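Local coordinates for malonyl acyl carrier protein transacylase (Streptococcus pneumoniae, PDB 3IM8) that probably transfers the malonyl group from malonyl-CoA to holo acyl carrier protein, supplying malonyl-ACP for fatty acid synthesis, at residues A64-S69 with L103-A108; E120-A125 with E204-K209; N158-T161 with I165-A168. All blocks are in the same frame, centred on the assembly; numbering follows the deposited sequence.

Contact 1. Residues A64-S69 with L103-A108; sequences AILATS and LDFEDA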
ATOM      1  N   ALA A  64       4.496   1.666 -11.516  1.00 18.24           N
ATOM      2  CA  ALA A  64       4.859   3.089 -11.518  1.00 18.04           C
ATOM      3  C   ALA A  64       5.180   3.560 -10.135  1.00 17.35           C
ATOM      4  O   ALA A  64       6.219   4.161  -9.926  1.00 17.58           O
ATOM      5  CB  ALA A  64       3.714   3.987 -12.106  1.00 17.93           C
ATOM      6  N   ILE A  65       4.263   3.290  -9.191  1.00 17.59           N
ATOM      7  CA  ILE A  65       4.461   3.699  -7.795  1.00 16.68           C
ATOM      8  C   ILE A  65       5.657   2.920  -7.218  1.00 16.83           C
ATOM      9  O   ILE A  65       6.519   3.490  -6.585  1.00 16.58           O
ATOM     10  CB  ILE A  65       3.199   3.444  -6.920  1.00 16.64           C
ATOM     11  CG1 ILE A  65       2.116   4.451  -7.265  1.00 14.36           C
ATOM     12  CG2 ILE A  65       3.537   3.580  -5.379  1.00 15.17           C
ATOM     13  CD1 ILE A  65       0.755   4.031  -6.836  1.00 14.78           C
ATOM     14  N   LEU A  66       5.698   1.601  -7.422  1.00 16.92           N
ATOM     15  CA  LEU A  66       6.812   0.857  -6.805  1.00 16.61           C
ATOM     16  C   LEU A  66       8.199   1.392  -7.224  1.00 14.77           C
ATOM     17  O   LEU A  66       9.086   1.549  -6.395  1.00 14.11           O
ATOM     18  CB  LEU A  66       6.710  -0.660  -7.063  1.00 16.31           C
ATOM     19  CG  LEU A  66       7.931  -1.464  -6.563  1.00 18.28           C
ATOM     20  CD1 LEU A  66       7.509  -2.633  -5.638  1.00 18.59           C
ATOM     21  CD2 LEU A  66       8.881  -1.927  -7.712  1.00 21.56           C
ATOM     22  N   ALA A  67       8.377   1.661  -8.511  1.00 15.48           N
ATOM     23  CA  ALA A  67       9.634   2.156  -9.040  1.00 15.01           C
ATOM     24  C   ALA A  67       9.920   3.529  -8.461  1.00 16.26           C
ATOM     25  O   ALA A  67      11.045   3.806  -8.069  1.00 17.65           O
ATOM     26  CB  ALA A  67       9.568   2.229 -10.549  1.00 14.76           C
ATOM     27  N   THR A  68       8.889   4.381  -8.390  1.00 16.88           N
ATOM     28  CA  THR A  68       9.032   5.721  -7.841  1.00 16.30           C
ATOM     29  C   THR A  68       9.388   5.698  -6.359  1.00 16.57           C
ATOM     30  O   THR A  68      10.333   6.319  -5.944  1.00 17.21           O
ATOM     31  CB  THR A  68       7.779   6.496  -8.049  1.00 15.91           C
ATOM     32  OG1 THR A  68       7.571   6.646  -9.461  1.00 13.91           O
ATOM     33  CG2 THR A  68       7.931   7.874  -7.393  1.00 16.49           C
ATOM     34  N   SER A  69       8.640   4.934  -5.585  1.00 16.46           N
ATOM     35  CA  SER A  69       8.937   4.739  -4.174  1.00 16.53           C
ATOM     36  C   SER A  69      10.311   4.157  -3.891  1.00 16.24           C
ATOM     37  O   SER A  69      11.017   4.681  -3.037  1.00 17.14           O
ATOM     38  CB  SER A  69       7.894   3.819  -3.563  1.00 15.85           C
ATOM     39  OG  SER A  69       6.632   4.440  -3.692  1.00 17.77           O
ATOM     40  N   LEU A 103      13.210  -8.778  -1.272  1.00 23.45           N
ATOM     41  CA  LEU A 103      12.823  -8.873  -2.693  1.00 23.16           C
ATOM     42  C   LEU A 103      13.754  -8.052  -3.602  1.00 22.82           C
ATOM     43  O   LEU A 103      13.977  -6.861  -3.335  1.00 22.24           O
ATOM     44  CB  LEU A 103      11.350  -8.450  -2.840  1.00 22.69           C
ATOM     45  CG  LEU A 103      10.663  -8.279  -4.202  1.00 23.17           C
ATOM     46  CD1 LEU A 103      10.723  -9.560  -4.986  1.00 19.09           C
ATOM     47  CD2 LEU A 103       9.205  -7.864  -3.910  1.00 22.31           C
ATOM     48  N   ASP A 104      14.315  -8.682  -4.646  1.00 22.39           N
ATOM     49  CA  ASP A 104      15.145  -7.967  -5.636  1.00 23.03           C
ATOM     50  C   ASP A 104      14.297  -6.904  -6.373  1.00 22.47           C
ATOM     51  O   ASP A 104      13.115  -7.122  -6.670  1.00 20.92           O
ATOM     52  CB  ASP A 104      15.793  -8.944  -6.647  1.00 24.98           C
ATOM     53  CG  ASP A 104      16.456  -8.225  -7.855  1.00 26.67           C
ATOM     54  OD1 ASP A 104      17.591  -7.712  -7.718  1.00 28.93           O
ATOM     55  OD2 ASP A 104      15.858  -8.181  -8.964  1.00 29.06           O
ATOM     56  N   PHE A 105      14.903  -5.759  -6.645  1.00 22.16           N
ATOM     57  CA  PHE A 105      14.149  -4.684  -7.225  1.00 23.75           C
ATOM     58  C   PHE A 105      13.564  -5.043  -8.603  1.00 24.39           C
ATOM     59  O   PHE A 105      12.355  -4.845  -8.851  1.00 24.23           O
ATOM     60  CB  PHE A 105      15.012  -3.436  -7.341  1.00 23.76           C
ATOM     61  CG  PHE A 105      14.355  -2.351  -8.104  1.00 23.28           C
ATOM     62  CD1 PHE A 105      13.136  -1.848  -7.683  1.00 23.25           C
ATOM     63  CD2 PHE A 105      14.945  -1.834  -9.256  1.00 24.34           C
ATOM     64  CE1 PHE A 105      12.495  -0.796  -8.385  1.00 23.55           C
ATOM     65  CE2 PHE A 105      14.322  -0.830  -9.967  1.00 24.64           C
ATOM     66  CZ  PHE A 105      13.077  -0.309  -9.522  1.00 24.44           C
ATOM     67  N   GLU A 106      14.411  -5.542  -9.502  1.00 24.59           N
ATOM     68  CA  GLU A 106      13.958  -5.968 -10.835  1.00 25.66           C
ATOM     69  C   GLU A 106      12.897  -7.086 -10.796  1.00 24.99           C
ATOM     70  O   GLU A 106      11.925  -7.074 -11.567  1.00 24.82           O
ATOM     71  CB  GLU A 106      15.183  -6.320 -11.713  1.00 26.46           C
ATOM     72  CG  GLU A 106      15.884  -5.058 -12.174  1.00 30.60           C
ATOM     73  CD  GLU A 106      17.282  -5.259 -12.730  1.00 37.49           C
ATOM     74  OE1 GLU A 106      18.187  -5.657 -11.957  1.00 41.65           O
ATOM     75  OE2 GLU A 106      17.512  -4.939 -13.914  1.00 37.39           O
ATOM     76  N   ASP A 107      13.059  -8.031  -9.876  1.00 23.95           N
ATOM     77  CA  ASP A 107      12.012  -9.019  -9.593  1.00 23.81           C
ATOM     78  C   ASP A 107      10.668  -8.357  -9.184  1.00 22.70           C
ATOM     79  O   ASP A 107       9.598  -8.777  -9.636  1.00 22.77           O
ATOM     80  CB  ASP A 107      12.446  -9.927  -8.443  1.00 23.66           C
ATOM     81  CG  ASP A 107      13.399 -11.021  -8.887  1.00 25.98           C
ATOM     82  OD1 ASP A 107      13.559 -11.184 -10.108  1.00 28.71           O
ATOM     83  OD2 ASP A 107      14.023 -11.680  -8.006  1.00 24.63           O
ATOM     84  N   ALA A 108      10.760  -7.345  -8.307  1.00 20.85           N
ATOM     85  CA  ALA A 108       9.600  -6.647  -7.776  1.00 19.73           C
ATOM     86  C   ALA A 108       8.841  -5.999  -8.921  1.00 19.89           C
ATOM     87  O   ALA A 108       7.642  -6.131  -9.042  1.00 20.61           O
ATOM     88  CB  ALA A 108      10.057  -5.571  -6.790  1.00 18.61           C
TER
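L66 and A67, on one face of helix 58-78, meet F105 and A108 in the opening turn of helix 105-122. The backbones stay well apart: the CA atoms of L66 and A108 are 8.1 Å from each other, and those of A67 and F105 8.4 Å, so the gap is filled mainly by side chains, with CA of A67 also reaching the ring.

L66 does most of the bridging. With CG anti to the backbone N (chi1 174°), its isobutyl group extends toward the second helix, where CD2 lies 3.8 Å from CE1 of F105 and 3.9 Å from CB of A108. CD1 also comes near that A108 methyl, which thereby faces both branches of the leucine. F105 and L66 run past one another in opposite directions, and the methyl meets the ring obliquely. A67 instead sits at the ring edge, close to its plane, its CA 4.2 Å from CE1 of F105. The contact is apolar and buried, and helix 27-40 adds T32 beside F105 and I33 and A36 beside A67.

The start of the second helix is held by D104 at the N-cap position, whose OD2 accepts from N of D107 at 2.9 Å. Within helix 58-78, O of A64 accepts from both OG1 and N of T68, from opposite faces of its plane.

Y94 and S95 of helix 92-99, which follows the predicted active-site residue S90, also touch L66. This is apolar helix-to-helix packing within the acyl transferase domain, near but not touching the probable nucleophile elbow; the L66 side chain is about 11 Å from that of S90.

Contact 2. Residues E120-A125 with E204-K209; sequences EEAAPA and EPASQK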
ATOM      1  N   GLU A 120      -6.776  -6.106 -11.438  1.00 34.23           N
ATOM      2  CA  GLU A 120      -7.615  -5.354 -12.392  1.00 36.37           C
ATOM      3  C   GLU A 120      -8.640  -6.253 -13.098  1.00 36.76           C
ATOM      4  O   GLU A 120      -9.818  -5.910 -13.173  1.00 37.11           O
ATOM      5  CB  GLU A 120      -6.714  -4.622 -13.421  1.00 37.05           C
ATOM      6  CG  GLU A 120      -7.421  -3.709 -14.484  1.00 40.46           C
ATOM      7  CD  GLU A 120      -6.456  -2.634 -15.166  1.00 45.31           C
ATOM      8  OE1 GLU A 120      -5.246  -2.918 -15.491  1.00 43.26           O
ATOM      9  OE2 GLU A 120      -6.951  -1.485 -15.370  1.00 46.66           O
ATOM     10  N   GLU A 121      -8.195  -7.396 -13.611  1.00 36.81           N
ATOM     11  CA  GLU A 121      -9.110  -8.325 -14.301  1.00 37.37           C
ATOM     12  C   GLU A 121     -10.106  -8.961 -13.330  1.00 35.53           C
ATOM     13  O   GLU A 121     -11.255  -9.119 -13.646  1.00 35.03           O
ATOM     14  CB  GLU A 121      -8.326  -9.401 -15.088  1.00 38.90           C
ATOM     15  CG  GLU A 121      -7.721 -10.536 -14.253  1.00 44.47           C
ATOM     16  CD  GLU A 121      -6.682 -11.419 -14.993  1.00 50.57           C
ATOM     17  OE1 GLU A 121      -6.964 -12.634 -15.170  1.00 51.88           O
ATOM     18  OE2 GLU A 121      -5.577 -10.909 -15.347  1.00 53.08           O
ATOM     19  N   ALA A 122      -9.652  -9.324 -12.140  1.00 33.61           N
ATOM     20  CA  ALA A 122     -10.505 -10.017 -11.217  1.00 32.13           C
ATOM     21  C   ALA A 122     -11.490  -9.038 -10.571  1.00 31.85           C
ATOM     22  O   ALA A 122     -12.600  -9.420 -10.218  1.00 30.99           O
ATOM     23  CB  ALA A 122      -9.678 -10.743 -10.166  1.00 32.25           C
ATOM     24  N   ALA A 123     -11.095  -7.770 -10.424  1.00 31.12           N
ATOM     25  CA  ALA A 123     -11.949  -6.799  -9.775  1.00 31.38           C
ATOM     26  C   ALA A 123     -11.801  -5.424 -10.440  1.00 32.21           C
ATOM     27  O   ALA A 123     -10.974  -4.620  -9.981  1.00 33.42           O
ATOM     28  CB  ALA A 123     -11.617  -6.729  -8.258  1.00 31.21           C
ATOM     29  N   PRO A 124     -12.572  -5.140 -11.536  1.00 32.37           N
ATOM     30  CA  PRO A 124     -12.280  -3.834 -12.220  1.00 32.42           C
ATOM     31  C   PRO A 124     -12.593  -2.595 -11.333  1.00 32.35           C
ATOM     32  O   PRO A 124     -13.385  -2.697 -10.364  1.00 31.36           O
ATOM     33  CB  PRO A 124     -13.131  -3.892 -13.527  1.00 31.69           C
ATOM     34  CG  PRO A 124     -13.439  -5.406 -13.736  1.00 31.63           C
ATOM     35  CD  PRO A 124     -13.547  -5.967 -12.301  1.00 32.44           C
ATOM     36  N   ALA A 125     -11.991  -1.449 -11.678  1.00 33.00           N
ATOM     37  CA  ALA A 125     -11.993  -0.236 -10.826  1.00 33.75           C
ATOM     38  C   ALA A 125     -13.375   0.319 -10.492  1.00 34.94           C
ATOM     39  O   ALA A 125     -13.569   0.940  -9.421  1.00 34.71           O
ATOM     40  CB  ALA A 125     -11.133   0.873 -11.440  1.00 34.39           C
ATOM     41  N   GLU A 204     -10.113 -13.690  -4.509  1.00 31.71           N
ATOM     42  CA  GLU A 204      -9.585 -15.069  -4.442  1.00 33.07           C
ATOM     43  C   GLU A 204      -9.054 -15.567  -5.797  1.00 33.01           C
ATOM     44  O   GLU A 204      -7.948 -16.076  -5.857  1.00 32.91           O
ATOM     45  CB  GLU A 204     -10.595 -16.046  -3.780  1.00 34.01           C
ATOM     46  CG  GLU A 204      -9.938 -17.227  -2.989  1.00 36.79           C
ATOM     47  CD  GLU A 204      -9.426 -18.330  -3.920  1.00 39.92           C
ATOM     48  OE1 GLU A 204      -8.604 -19.175  -3.530  1.00 42.23           O
ATOM     49  OE2 GLU A 204      -9.850 -18.356  -5.079  1.00 42.26           O
ATOM     50  N   PRO A 205      -9.816 -15.375  -6.893  1.00 33.58           N
ATOM     51  CA  PRO A 205      -9.237 -15.676  -8.221  1.00 33.63           C
ATOM     52  C   PRO A 205      -7.898 -14.951  -8.511  1.00 33.65           C
ATOM     53  O   PRO A 205      -6.940 -15.558  -9.058  1.00 33.43           O
ATOM     54  CB  PRO A 205     -10.325 -15.195  -9.212  1.00 33.95           C
ATOM     55  CG  PRO A 205     -11.640 -15.282  -8.432  1.00 33.13           C
ATOM     56  CD  PRO A 205     -11.256 -15.009  -6.964  1.00 33.74           C
ATOM     57  N   ALA A 206      -7.820 -13.668  -8.163  1.00 33.02           N
ATOM     58  CA  ALA A 206      -6.562 -12.947  -8.320  1.00 32.44           C
ATOM     59  C   ALA A 206      -5.439 -13.671  -7.532  1.00 31.80           C
ATOM     60  O   ALA A 206      -4.349 -13.959  -8.087  1.00 31.15           O
ATOM     61  CB  ALA A 206      -6.708 -11.455  -7.899  1.00 31.81           C
ATOM     62  N   SER A 207      -5.728 -13.986  -6.264  1.00 31.26           N
ATOM     63  CA  SER A 207      -4.733 -14.555  -5.347  1.00 31.84           C
ATOM     64  C   SER A 207      -4.141 -15.905  -5.818  1.00 32.05           C
ATOM     65  O   SER A 207      -2.986 -16.237  -5.493  1.00 31.87           O
ATOM     66  CB  SER A 207      -5.307 -14.676  -3.949  1.00 30.95           C
ATOM     67  OG  SER A 207      -6.151 -15.776  -3.881  1.00 33.14           O
ATOM     68  N   GLN A 208      -4.929 -16.646  -6.607  1.00 32.16           N
ATOM     69  CA  GLN A 208      -4.516 -17.949  -7.185  1.00 32.66           C
ATOM     70  C   GLN A 208      -3.497 -17.780  -8.251  1.00 30.94           C
ATOM     71  O   GLN A 208      -2.525 -18.543  -8.321  1.00 30.62           O
ATOM     72  CB  GLN A 208      -5.708 -18.704  -7.781  1.00 34.04           C
ATOM     73  CG  GLN A 208      -6.559 -19.449  -6.760  1.00 38.93           C
ATOM     74  CD  GLN A 208      -5.895 -20.753  -6.287  1.00 46.83           C
ATOM     75  OE1 GLN A 208      -5.012 -20.731  -5.407  1.00 49.24           O
ATOM     76  NE2 GLN A 208      -6.316 -21.899  -6.877  1.00 49.43           N
ATOM     77  N   LYS A 209      -3.727 -16.788  -9.101  1.00 29.21           N
ATOM     78  CA  LYS A 209      -2.796 -16.497 -10.162  1.00 28.90           C
ATOM     79  C   LYS A 209      -1.504 -15.948  -9.536  1.00 27.74           C
ATOM     80  O   LYS A 209      -0.412 -16.228 -10.015  1.00 26.61           O
ATOM     81  CB  LYS A 209      -3.402 -15.494 -11.145  1.00 29.68           C
ATOM     82  CG  LYS A 209      -4.389 -16.081 -12.228  1.00 33.67           C
ATOM     83  CD  LYS A 209      -4.599 -15.087 -13.403  1.00 37.48           C
ATOM     84  CE  LYS A 209      -5.668 -15.536 -14.432  1.00 41.37           C
ATOM     85  NZ  LYS A 209      -5.287 -16.812 -15.191  1.00 44.52           N
TER
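The torsions of E121 and K209 bring a carboxylate up against an aliphatic chain. In E121, CG stands between the backbone N and the carbonyl carbon (chi1 77°), and the chain is extended beyond it. K209 has CG anti to its carbonyl carbon and runs out straight until the last torsion, where chi4 of -65° bends NZ aside. The two side chains cross at about a right angle, with the carboxylate beside the methylene groups: OE1 of E121 is 3.3 Å from CE of K209 and 3.8 Å from its CD. The ammonium group is farther off, NZ of K209 lying 4.5 Å from OE1 of E121. This is too far for a salt bridge, although the opposite charges probably still attract each other across the exposed margin of the contact.

Deeper in, two methyl groups meet. CB of A122 points toward helix 204-215 and touches CB of A206 at 3.8 Å, while N of A206 is 4.0 Å from that same A122 CB. Such small side chains allow a close backbone approach, with the CA atoms of A122 and A206 only 5.7 Å apart. A123 then departs from helical geometry, and its side chain packs on P197 and L203, in the loop region before helix 204-215.

The first turn of that helix has a bond of its own: OG of S207 reaches O of E204 at 2.7 Å, in the carbonyl plane and on a lone pair, while N of Q208 reaches the same oxygen.

Two helices meet here through a pair of alanines, with E121 and K209 at the exposed side. Within the acyl transferase domain the contact joins the C-terminal end of helix 105-122 to the start of helix 204-215, which begins five residues after the predicted active-site residue H199, whose side chain is about 10 Å from that of A206.

Contact 3. Residues N158-T161 with I165-A168; sequences NYNT and IVIA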
ATOM      1  N   ASN A 158      -9.789  -2.174   4.849  1.00 23.45           N
ATOM      2  CA  ASN A 158      -8.642  -1.396   5.278  1.00 22.60           C
ATOM      3  C   ASN A 158      -8.861  -0.913   6.678  1.00 21.60           C
ATOM      4  O   ASN A 158      -9.706  -0.069   6.896  1.00 20.99           O
ATOM      5  CB  ASN A 158      -8.392  -0.195   4.354  1.00 23.36           C
ATOM      6  CG  ASN A 158      -7.992  -0.598   2.919  1.00 24.28           C
ATOM      7  OD1 ASN A 158      -8.834  -0.801   2.075  1.00 26.61           O
ATOM      8  ND2 ASN A 158      -6.707  -0.681   2.664  1.00 23.32           N
ATOM      9  N   TYR A 159      -8.100  -1.440   7.622  1.00 21.53           N
ATOM     10  CA  TYR A 159      -8.079  -0.890   8.991  1.00 21.97           C
ATOM     11  C   TYR A 159      -7.029   0.226   9.043  1.00 22.54           C
ATOM     12  O   TYR A 159      -5.875  -0.018   9.375  1.00 22.75           O
ATOM     13  CB  TYR A 159      -7.744  -1.959  10.043  1.00 21.69           C
ATOM     14  CG  TYR A 159      -8.816  -3.048  10.182  1.00 23.73           C
ATOM     15  CD1 TYR A 159      -8.820  -4.174   9.337  1.00 23.29           C
ATOM     16  CD2 TYR A 159      -9.802  -2.965  11.154  1.00 24.18           C
ATOM     17  CE1 TYR A 159      -9.785  -5.177   9.453  1.00 22.62           C
ATOM     18  CE2 TYR A 159     -10.786  -3.998  11.284  1.00 24.39           C
ATOM     19  CZ  TYR A 159     -10.757  -5.088  10.415  1.00 23.05           C
ATOM     20  OH  TYR A 159     -11.664  -6.095  10.510  1.00 23.05           O
ATOM     21  N   ASN A 160      -7.443   1.449   8.724  1.00 22.80           N
ATOM     22  CA  ASN A 160      -6.510   2.601   8.662  1.00 23.67           C
ATOM     23  C   ASN A 160      -6.161   3.227  10.022  1.00 23.66           C
ATOM     24  O   ASN A 160      -4.974   3.354  10.366  1.00 25.34           O
ATOM     25  CB  ASN A 160      -6.981   3.675   7.641  1.00 22.55           C
ATOM     26  CG  ASN A 160      -7.239   3.110   6.240  1.00 23.32           C
ATOM     27  OD1 ASN A 160      -6.589   2.162   5.791  1.00 24.89           O
ATOM     28  ND2 ASN A 160      -8.172   3.739   5.519  1.00 22.27           N
ATOM     29  N   THR A 161      -7.183   3.655  10.756  1.00 24.44           N
ATOM     30  CA  THR A 161      -7.070   4.151  12.138  1.00 26.54           C
ATOM     31  C   THR A 161      -8.194   3.514  12.992  1.00 27.18           C
ATOM     32  O   THR A 161      -9.115   2.909  12.421  1.00 26.32           O
ATOM     33  CB  THR A 161      -7.160   5.697  12.207  1.00 27.00           C
ATOM     34  OG1 THR A 161      -8.523   6.106  12.058  1.00 28.96           O
ATOM     35  CG2 THR A 161      -6.295   6.365  11.061  1.00 26.96           C
ATOM     36  N   ILE A 165     -12.244   2.964   9.102  1.00 25.12           N
ATOM     37  CA  ILE A 165     -12.194   1.612   8.567  1.00 24.10           C
ATOM     38  C   ILE A 165     -13.015   1.527   7.296  1.00 23.50           C
ATOM     39  O   ILE A 165     -14.202   1.880   7.284  1.00 24.42           O
ATOM     40  CB  ILE A 165     -12.717   0.574   9.642  1.00 25.31           C
ATOM     41  CG1 ILE A 165     -11.666   0.496  10.777  1.00 26.88           C
ATOM     42  CG2 ILE A 165     -12.979  -0.813   8.989  1.00 22.82           C
ATOM     43  CD1 ILE A 165     -12.113  -0.099  12.089  1.00 29.85           C
ATOM     44  N   VAL A 166     -12.379   1.081   6.218  1.00 22.37           N
ATOM     45  CA  VAL A 166     -13.075   0.915   4.982  1.00 22.62           C
ATOM     46  C   VAL A 166     -13.590  -0.516   4.858  1.00 23.27           C
ATOM     47  O   VAL A 166     -12.808  -1.491   4.967  1.00 23.06           O
ATOM     48  CB  VAL A 166     -12.190   1.242   3.724  1.00 22.87           C
ATOM     49  CG1 VAL A 166     -13.032   1.128   2.424  1.00 20.44           C
ATOM     50  CG2 VAL A 166     -11.540   2.631   3.858  1.00 22.60           C
ATOM     51  N   ILE A 167     -14.898  -0.635   4.597  1.00 23.06           N
ATOM     52  CA  ILE A 167     -15.503  -1.931   4.252  1.00 22.56           C
ATOM     53  C   ILE A 167     -15.588  -2.040   2.743  1.00 22.32           C
ATOM     54  O   ILE A 167     -15.780  -1.044   2.067  1.00 22.02           O
ATOM     55  CB  ILE A 167     -16.911  -2.084   4.933  1.00 22.09           C
ATOM     56  CG1 ILE A 167     -17.887  -1.004   4.421  1.00 22.64           C
ATOM     57  CG2 ILE A 167     -16.770  -1.851   6.441  1.00 21.13           C
ATOM     58  CD1 ILE A 167     -19.354  -1.454   4.494  1.00 22.61           C
ATOM     59  N   ALA A 168     -15.475  -3.253   2.209  1.00 22.88           N
ATOM     60  CA  ALA A 168     -15.594  -3.430   0.783  1.00 23.37           C
ATOM     61  C   ALA A 168     -16.353  -4.725   0.420  1.00 23.89           C
ATOM     62  O   ALA A 168     -16.576  -5.593   1.282  1.00 23.20           O
ATOM     63  CB  ALA A 168     -14.189  -3.439   0.169  1.00 23.25           C
TER
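Y159 and I165 lie side by side on one face of a beta hairpin formed by strands 154-161 and 164-169, with N158 and V166 paired on the other face. On the first face the end of the isoleucine meets the CD2 side of the tyrosine ring at a slant: CD1 of I165 is 3.8 Å from CD2 of Y159 and CG1 3.9 Å from that same ring carbon. Both side chains have their leading carbon anti to the carbonyl carbon (chi1 -66° for Y159, -70° for I165), which turns them to meet over this non-hydrogen-bonded pair. The phenol end of Y159 goes elsewhere, bonding through OH to E142 of helix 138-148, and its ring takes part in a cation-pi interaction with R253. The same helix supplies I141 as a neighbour of I165.

On the other face, CB of N158 lies 4.1 Å from CB of V166. The side chain of N158 is about 4 Å from that of H199 and also near that of S90, both predicted active-site residues, so this face borders the probable catalytic centre.

The end of the N160 side chain comes to V166 at an oblique angle: ND2 of N160 packs against CG2 of V166 at 3.9 Å and is hydrogen-bonded to OE1 of Q164. A classic beta bulge next to the turn sets N160 and T161 together opposite Q164.

N158 and V166 form the hydrogen-bonded pair that fixes the register. N of N158 gives to O of V166 at 3.1 Å. The return bond, from N of V166 to O of N158, is 3.0 Å long; CA of I165 makes a further CA-H...O contact to this oxygen at 3.4 Å.

How the contacts relate
From the N terminus, contact 1 comes first: it closes a loop of 33 residues between 64-69 and 103-108, holding the rest of helix 58-78, strand 85-88 and helix 92-99. The far end of helix 105-122 then opens contact 2, whose 78-residue loop runs to helix 204-215. Contact 3, the tight hairpin 154-161/164-169 with just three residues between its segments, is nested inside this longer loop and belongs to the five-stranded mixed sheet. Helix 105-122 thus links contacts 1 and 2, whose centres are 21 Å apart. Contacts 1 and 3 lie on opposite sides of the chain's centre, their nearest atoms about 13 Å apart.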